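PUM-HD domain-containing protein (Caenorhabditis elegans, PDB 7CGF) binds a PBE RNA through its Pumilio-homology domain, the part held in this chain, and probably recognises mRNA 3' untranslated regions in this way. Local coordinates at residues D222-N227 with Y232-V237; H236-G241 with M247-R252. The protein carries 2 engineered substitutions. All coordinates share one frame; numbering follows the deposited sequence.

Interaction 1 (D222-N227 with Y232-V237); sequences DEIANN and YVVQHV. With nucleotides of chain B.
Helices 221-225 and 230-240 come closest where Ala-225 CA stands 5.9 Å from Val-234 CA, on either side of the short loop that joins them, and no hydrogen bond crosses between the two segments. The close contacts across it all fall to one methyl group, Val-234 CG2. With CG1 of Val-234 turned anti to the backbone N (chi1 169°), CG2 faces the end of the shorter helix and meets Ile-224 CG2 at 3.9 Å and Ala-225 CB at 4.1 Å. The small alanine lets the valine methyl settle close to the backbone as well, near Ala-225 CA.

Tyr-232 and Gln-235, on another side of the same helix, read RNA. The ring of Tyr-232 lies between two bases of chain B. Adenine A4 covers one face, with its C5 3.3 Å above the plane over the ring centre, while uracil U3 comes up on the other side at a slant, its N3 3.1 Å from Tyr-232 CZ. Gln-235, extended beyond CG, sends NE2 to O4 of U3 at 2.9 Å in a nearly straight bond (169°). Together with Asn-231, whose OD1 makes a weak bond to the same NE2, this is the Asn-Tyr-Gln combination by which Pumilio repeats specify uracil. Behind the tyrosine, its carbonyl O accepts from His-236 N and, on the opposite face of the carbonyl plane, from His-236 ND1 at 3.0 Å, which, with Glu-203 bonded to NE2, helps to set the rotation of the imidazole.

The contact lies within the predicted Pumilio repeat 216-251. Ile-224 and Val-233 rest on helix 184-189, Tyr-232 and His-236 on helix 194-204, and Val-234 and Gln-235 on helix 266-276, so helix 230-240 sits between helices 194-204 and 266-276 in the superhelical array.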
loop_
_atom_site.group_PDB
_atom_site.type_symbol
_atom_site.label_atom_id
_atom_site.label_comp_id
_atom_site.label_asym_id
_atom_site.label_seq_id
_atom_site.Cartn_x
_atom_site.Cartn_y
_atom_site.Cartn_z
ATOM N N ASP A 222 3.575 -20.933 4.853
ATOM C CA ASP A 222 2.372 -21.552 4.305
ATOM C C ASP A 222 1.113 -20.831 4.769
ATOM O O ASP A 222 0.187 -20.614 3.973
ATOM C CB ASP A 222 2.297 -23.025 4.693
ATOM C CG ASP A 222 3.364 -23.864 4.033
ATOM O OD1 ASP A 222 4.134 -23.340 3.196
ATOM O OD2 ASP A 222 3.413 -25.067 4.358
ATOM N N GLU A 223 1.058 -20.453 6.053
ATOM C CA GLU A 223 -0.123 -19.770 6.575
ATOM C C GLU A 223 -0.274 -18.394 5.952
ATOM O O GLU A 223 -1.386 -17.975 5.593
ATOM C CB GLU A 223 -0.027 -19.623 8.087
ATOM C CG GLU A 223 -0.005 -20.877 8.899
ATOM C CD GLU A 223 0.369 -20.542 10.322
ATOM O OE1 GLU A 223 1.582 -20.621 10.666
ATOM O OE2 GLU A 223 -0.551 -20.115 11.054
ATOM N N ILE A 224 0.835 -17.663 5.837
ATOM C CA ILE A 224 0.764 -16.316 5.282
ATOM C C ILE A 224 0.423 -16.365 3.794
ATOM O O ILE A 224 -0.371 -15.554 3.294
ATOM C CB ILE A 224 2.080 -15.577 5.557
ATOM C CG1 ILE A 224 2.298 -15.434 7.069
ATOM C CG2 ILE A 224 2.067 -14.155 4.925
ATOM C CD1 ILE A 224 3.625 -14.759 7.436
ATOM N N ALA A 225 0.991 -17.338 3.074
ATOM C CA ALA A 225 0.792 -17.432 1.632
ATOM C C ALA A 225 -0.658 -17.694 1.250
ATOM O O ALA A 225 -1.089 -17.254 0.180
ATOM C CB ALA A 225 1.676 -18.536 1.048
ATOM N N ASN A 226 -1.429 -18.396 2.087
ATOM C CA ASN A 226 -2.838 -18.593 1.756
ATOM C C ASN A 226 -3.770 -17.676 2.539
ATOM O O ASN A 226 -4.979 -17.935 2.599
ATOM C CB ASN A 226 -3.257 -20.052 1.944
ATOM C CG ASN A 226 -4.576 -20.339 1.269
ATOM O OD1 ASN A 226 -4.812 -19.878 0.150
ATOM N ND2 ASN A 226 -5.481 -21.025 1.971
ATOM N N ASN A 227 -3.247 -16.608 3.141
ATOM C CA ASN A 227 -4.108 -15.649 3.810
ATOM C C ASN A 227 -4.608 -14.586 2.829
ATOM O O ASN A 227 -3.935 -14.234 1.852
ATOM C CB ASN A 227 -3.354 -15.022 4.991
ATOM C CG ASN A 227 -4.178 -13.987 5.709
ATOM O OD1 ASN A 227 -4.038 -12.797 5.455
ATOM N ND2 ASN A 227 -5.063 -14.441 6.607
ATOM N N TYR A 232 -0.527 -11.300 -0.582
ATOM C CA TYR A 232 0.113 -10.139 -1.192
ATOM C C TYR A 232 1.467 -9.854 -0.567
ATOM O O TYR A 232 2.385 -9.400 -1.262
ATOM C CB TYR A 232 -0.765 -8.909 -1.040
ATOM C CG TYR A 232 -2.070 -8.985 -1.807
ATOM C CD1 TYR A 232 -2.105 -8.690 -3.160
ATOM C CD2 TYR A 232 -3.255 -9.320 -1.163
ATOM C CE1 TYR A 232 -3.290 -8.717 -3.868
ATOM C CE2 TYR A 232 -4.464 -9.357 -1.875
ATOM C CZ TYR A 232 -4.460 -9.060 -3.223
ATOM O OH TYR A 232 -5.653 -9.083 -3.922
ATOM N N VAL A 233 1.610 -10.099 0.738
ATOM C CA VAL A 233 2.915 -9.930 1.380
ATOM C C VAL A 233 3.929 -10.884 0.762
ATOM O O VAL A 233 5.059 -10.502 0.439
ATOM C CB VAL A 233 2.784 -10.137 2.901
ATOM C CG1 VAL A 233 4.150 -10.266 3.573
ATOM C CG2 VAL A 233 1.972 -8.988 3.537
ATOM N N VAL A 234 3.535 -12.148 0.592
ATOM C CA VAL A 234 4.425 -13.123 -0.025
ATOM C C VAL A 234 4.738 -12.735 -1.468
ATOM O O VAL A 234 5.878 -12.881 -1.919
ATOM C CB VAL A 234 3.823 -14.533 0.056
ATOM C CG1 VAL A 234 4.618 -15.507 -0.837
ATOM C CG2 VAL A 234 3.814 -15.019 1.504
ATOM N N GLN A 235 3.747 -12.230 -2.219
ATOM C CA GLN A 235 4.059 -11.792 -3.573
ATOM C C GLN A 235 5.104 -10.679 -3.563
ATOM O O GLN A 235 5.985 -10.644 -4.430
ATOM C CB GLN A 235 2.789 -11.356 -4.297
ATOM C CG GLN A 235 1.905 -12.558 -4.589
ATOM C CD GLN A 235 0.695 -12.151 -5.373
ATOM O OE1 GLN A 235 0.801 -11.733 -6.530
ATOM N NE2 GLN A 235 -0.462 -12.212 -4.727
ATOM N N HIS A 236 5.068 -9.812 -2.552
ATOM C CA HIS A 236 6.073 -8.758 -2.443
ATOM C C HIS A 236 7.453 -9.310 -2.100
ATOM O O HIS A 236 8.457 -8.742 -2.552
ATOM C CB HIS A 236 5.622 -7.715 -1.418
ATOM C CG HIS A 236 4.762 -6.643 -2.011
ATOM N ND1 HIS A 236 3.520 -6.899 -2.551
ATOM C CD2 HIS A 236 4.988 -5.319 -2.202
ATOM C CE1 HIS A 236 3.007 -5.776 -3.026
ATOM N NE2 HIS A 236 3.882 -4.805 -2.832
ATOM N N VAL A 237 7.528 -10.385 -1.302
ATOM C CA VAL A 237 8.807 -11.065 -1.051
ATOM C C VAL A 237 9.387 -11.613 -2.348
ATOM O O VAL A 237 10.576 -11.441 -2.636
ATOM C CB VAL A 237 8.644 -12.183 -0.011
ATOM C CG1 VAL A 237 10.006 -12.926 0.182
ATOM C CG2 VAL A 237 8.164 -11.604 1.304
ATOM P P A B 4 -10.817 -7.802 -4.387
ATOM O OP1 A B 4 -12.222 -7.417 -4.115
ATOM O OP2 A B 4 -10.187 -7.443 -5.675
ATOM O "O5'" A B 4 -9.939 -7.194 -3.216
ATOM C "C5'" A B 4 -10.482 -7.115 -1.915
ATOM C "C4'" A B 4 -9.458 -6.711 -0.891
ATOM O "O4'" A B 4 -8.174 -7.309 -1.184
ATOM C "C3'" A B 4 -9.126 -5.237 -0.773
ATOM O "O3'" A B 4 -10.133 -4.479 -0.130
ATOM C "C2'" A B 4 -7.825 -5.284 0.013
ATOM O "O2'" A B 4 -8.095 -5.526 1.384
ATOM C "C1'" A B 4 -7.167 -6.539 -0.567
ATOM N N9 A B 4 -6.074 -6.216 -1.500
ATOM C C8 A B 4 -5.964 -5.918 -2.837
ATOM N N7 A B 4 -4.708 -5.681 -3.199
ATOM C C5 A B 4 -3.972 -5.817 -2.013
ATOM C C6 A B 4 -2.616 -5.714 -1.637
ATOM N N6 A B 4 -1.592 -5.415 -2.439
ATOM N N1 A B 4 -2.310 -5.939 -0.345
ATOM C C2 A B 4 -3.244 -6.242 0.527
ATOM N N3 A B 4 -4.548 -6.366 0.302
ATOM C C4 A B 4 -4.823 -6.137 -0.985
ATOM P P U B 3 -12.956 -13.383 -6.598
ATOM O OP1 U B 3 -13.669 -13.165 -5.314
ATOM O OP2 U B 3 -13.383 -12.688 -7.825
ATOM O "O5'" U B 3 -11.406 -13.032 -6.479
ATOM C "C5'" U B 3 -10.964 -11.695 -6.330
ATOM C "C4'" U B 3 -10.237 -11.562 -5.023
ATOM O "O4'" U B 3 -9.047 -12.385 -5.042
ATOM C "C3'" U B 3 -9.724 -10.180 -4.670
ATOM O "O3'" U B 3 -10.758 -9.383 -4.124
ATOM C "C2'" U B 3 -8.619 -10.483 -3.660
ATOM O "O2'" U B 3 -9.180 -10.675 -2.372
ATOM C "C1'" U B 3 -8.093 -11.839 -4.149
ATOM N N1 U B 3 -6.759 -11.766 -4.791
ATOM C C2 U B 3 -5.722 -12.001 -3.900
ATOM O O2 U B 3 -5.947 -12.229 -2.723
ATOM N N3 U B 3 -4.464 -11.961 -4.440
ATOM C C4 U B 3 -4.145 -11.690 -5.749
ATOM O O4 U B 3 -2.970 -11.677 -6.109
ATOM C C5 U B 3 -5.273 -11.456 -6.613
ATOM C C6 U B 3 -6.516 -11.491 -6.111
#

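Interaction 2 (H236-G241 with M247-R252); sequences HVIEHG and MVIVTR
Ile-249 reaches across to the end of helix 230-240 and sets its CD1 against two side chains at once, 3.8 Å from Val-237 CG1 and 3.9 Å from Ile-238 CG1. Its CG2 branch adds a looser touch, 4.1 Å from Ile-238 CD1. The side chains meet at an angle rather than lying alongside each other. Val-237 offers the methyl anti to its backbone N (chi1 177°), whereas Ile-238 leaves its helix to one side but its CG1-CD1 arm swings nearer to Ile-249. The backbones come closest at Ile-238 CA and Ile-249 CA, 7.6 Å apart, so side chains fill the interval. Ile-214 and Ile-217 of helix 207-219 back Val-237, His-218 touches Ile-249, and Lys-272, Cys-273 and Gln-276 of helix 266-276 lie against Ile-238.

One shell out come polar groups. Arg-246 NH1 bonds to the carbonyl O atoms of both Ile-238 and Gly-241, holding the helix end and the turn after it against helix 243-255. On the side of that helix turned to helix 279-290, Thr-251 OG1 donates to Met-247 O at 2.8 Å from above the carbonyl plane, and the backbone N of Thr-251 comes to the same oxygen from the other face.

An alanine in place of Ile-249 would probably open a gap between the helices and leave Val-237 CG1 and Ile-238 CG1 without their shared partner. The contact between the segments is wholly aliphatic and buried, with no hydrogen bond across it to set direction; its geometry therefore rests on the fit of branched side chains, while Arg-246 supplies a polar link between the two helices.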
loop_
_atom_site.group_PDB
_atom_site.type_symbol
_atom_site.label_atom_id
_atom_site.label_comp_id
_atom_site.label_asym_id
_atom_site.label_seq_id
_atom_site.Cartn_x
_atom_site.Cartn_y
_atom_site.Cartn_z
ATOM N N HIS A 236 5.068 -9.812 -2.552
ATOM C CA HIS A 236 6.073 -8.758 -2.443
ATOM C C HIS A 236 7.453 -9.310 -2.100
ATOM O O HIS A 236 8.457 -8.742 -2.552
ATOM C CB HIS A 236 5.622 -7.715 -1.418
ATOM C CG HIS A 236 4.762 -6.643 -2.011
ATOM N ND1 HIS A 236 3.520 -6.899 -2.551
ATOM C CD2 HIS A 236 4.988 -5.319 -2.202
ATOM C CE1 HIS A 236 3.007 -5.776 -3.026
ATOM N NE2 HIS A 236 3.882 -4.805 -2.832
ATOM N N VAL A 237 7.528 -10.385 -1.302
ATOM C CA VAL A 237 8.807 -11.065 -1.051
ATOM C C VAL A 237 9.387 -11.613 -2.348
ATOM O O VAL A 237 10.576 -11.441 -2.636
ATOM C CB VAL A 237 8.644 -12.183 -0.011
ATOM C CG1 VAL A 237 10.006 -12.926 0.182
ATOM C CG2 VAL A 237 8.164 -11.604 1.304
ATOM N N ILE A 238 8.558 -12.300 -3.148
ATOM C CA ILE A 238 9.027 -12.804 -4.437
ATOM C C ILE A 238 9.633 -11.686 -5.275
ATOM O O ILE A 238 10.721 -11.834 -5.852
ATOM C CB ILE A 238 7.873 -13.510 -5.176
ATOM C CG1 ILE A 238 7.518 -14.801 -4.433
ATOM C CG2 ILE A 238 8.273 -13.801 -6.640
ATOM C CD1 ILE A 238 6.119 -15.380 -4.772
ATOM N N GLU A 239 8.971 -10.539 -5.324
ATOM C CA GLU A 239 9.467 -9.471 -6.185
ATOM C C GLU A 239 10.683 -8.774 -5.591
ATOM O O GLU A 239 11.653 -8.502 -6.308
ATOM C CB GLU A 239 8.363 -8.461 -6.460
ATOM C CG GLU A 239 8.823 -7.367 -7.404
ATOM C CD GLU A 239 7.690 -6.572 -7.983
ATOM O OE1 GLU A 239 6.513 -6.924 -7.740
ATOM O OE2 GLU A 239 7.982 -5.596 -8.702
ATOM N N HIS A 240 10.662 -8.489 -4.290
ATOM C CA HIS A 240 11.645 -7.600 -3.675
ATOM C C HIS A 240 12.682 -8.317 -2.820
ATOM O O HIS A 240 13.589 -7.659 -2.294
ATOM C CB HIS A 240 10.919 -6.533 -2.844
ATOM C CG HIS A 240 10.035 -5.650 -3.659
ATOM N ND1 HIS A 240 10.532 -4.652 -4.466
ATOM C CD2 HIS A 240 8.686 -5.610 -3.798
ATOM C CE1 HIS A 240 9.530 -4.032 -5.067
ATOM N NE2 HIS A 240 8.399 -4.598 -4.683
ATOM N N GLY A 241 12.580 -9.631 -2.660
ATOM C CA GLY A 241 13.528 -10.393 -1.872
ATOM C C GLY A 241 14.782 -10.732 -2.659
ATOM O O GLY A 241 14.983 -10.301 -3.794
ATOM N N MET A 247 14.461 -18.697 -4.422
ATOM C CA MET A 247 14.750 -20.126 -4.492
ATOM C C MET A 247 14.032 -20.887 -3.384
ATOM O O MET A 247 13.429 -21.938 -3.632
ATOM C CB MET A 247 16.267 -20.364 -4.441
ATOM C CG MET A 247 16.676 -21.826 -4.285
ATOM S SD MET A 247 16.063 -22.832 -5.653
ATOM C CE MET A 247 16.473 -21.818 -6.994
ATOM N N VAL A 248 14.053 -20.360 -2.156
ATOM C CA VAL A 248 13.382 -21.061 -1.072
ATOM C C VAL A 248 11.887 -21.144 -1.356
ATOM O O VAL A 248 11.258 -22.196 -1.157
ATOM C CB VAL A 248 13.684 -20.370 0.273
ATOM C CG1 VAL A 248 12.777 -20.904 1.358
ATOM C CG2 VAL A 248 15.139 -20.603 0.658
ATOM N N ILE A 249 11.303 -20.047 -1.852
ATOM C CA ILE A 249 9.860 -20.019 -2.100
ATOM C C ILE A 249 9.503 -20.964 -3.238
ATOM O O ILE A 249 8.578 -21.774 -3.126
ATOM C CB ILE A 249 9.384 -18.584 -2.374
ATOM C CG1 ILE A 249 9.412 -17.773 -1.072
ATOM C CG2 ILE A 249 7.967 -18.583 -2.942
ATOM C CD1 ILE A 249 9.174 -16.292 -1.284
ATOM N N VAL A 250 10.269 -20.911 -4.334
ATOM C CA VAL A 250 9.951 -21.747 -5.490
ATOM C C VAL A 250 10.152 -23.213 -5.159
ATOM O O VAL A 250 9.403 -24.076 -5.636
ATOM C CB VAL A 250 10.796 -21.311 -6.701
ATOM C CG1 VAL A 250 10.726 -22.350 -7.824
ATOM C CG2 VAL A 250 10.338 -19.939 -7.175
ATOM N N THR A 251 11.174 -23.529 -4.356
ATOM C CA THR A 251 11.365 -24.911 -3.930
ATOM C C THR A 251 10.176 -25.386 -3.120
ATOM O O THR A 251 9.672 -26.495 -3.331
ATOM C CB THR A 251 12.654 -25.050 -3.117
ATOM O OG1 THR A 251 13.775 -24.706 -3.935
ATOM C CG2 THR A 251 12.838 -26.466 -2.597
ATOM N N ARG A 252 9.702 -24.550 -2.192
ATOM C CA ARG A 252 8.574 -24.950 -1.356
ATOM C C ARG A 252 7.296 -25.097 -2.174
ATOM O O ARG A 252 6.530 -26.050 -1.971
ATOM C CB ARG A 252 8.375 -23.944 -0.225
ATOM C CG ARG A 252 7.352 -24.414 0.789
ATOM C CD ARG A 252 7.525 -23.729 2.126
ATOM N NE ARG A 252 6.642 -24.331 3.119
ATOM C CZ ARG A 252 7.026 -25.255 3.991
ATOM N NH1 ARG A 252 8.290 -25.666 4.008
ATOM N NH2 ARG A 252 6.152 -25.758 4.852
#

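Helix 230-240 serves both interactions, and the two share His-236 and Val-237, with centres about 10 Å apart. Interaction 1 packs the RNA-reading part of that helix against the helix before it, and interaction 2 packs its far end against the helix after it. A salt bridge joins the two contacts: Asp-222 OD1 of the first lies 2.7 Å from Arg-252 NE of the second, linking helices 221-225 and 243-255 directly. Bases U3 and A4 of chain B belong to interaction 1, whereas the segments of interaction 2 come no nearer to the RNA than about 5 Å between closest atoms. The helix that carries Tyr-232 and Gln-235 is thus packed against the helices before and after it in the chain.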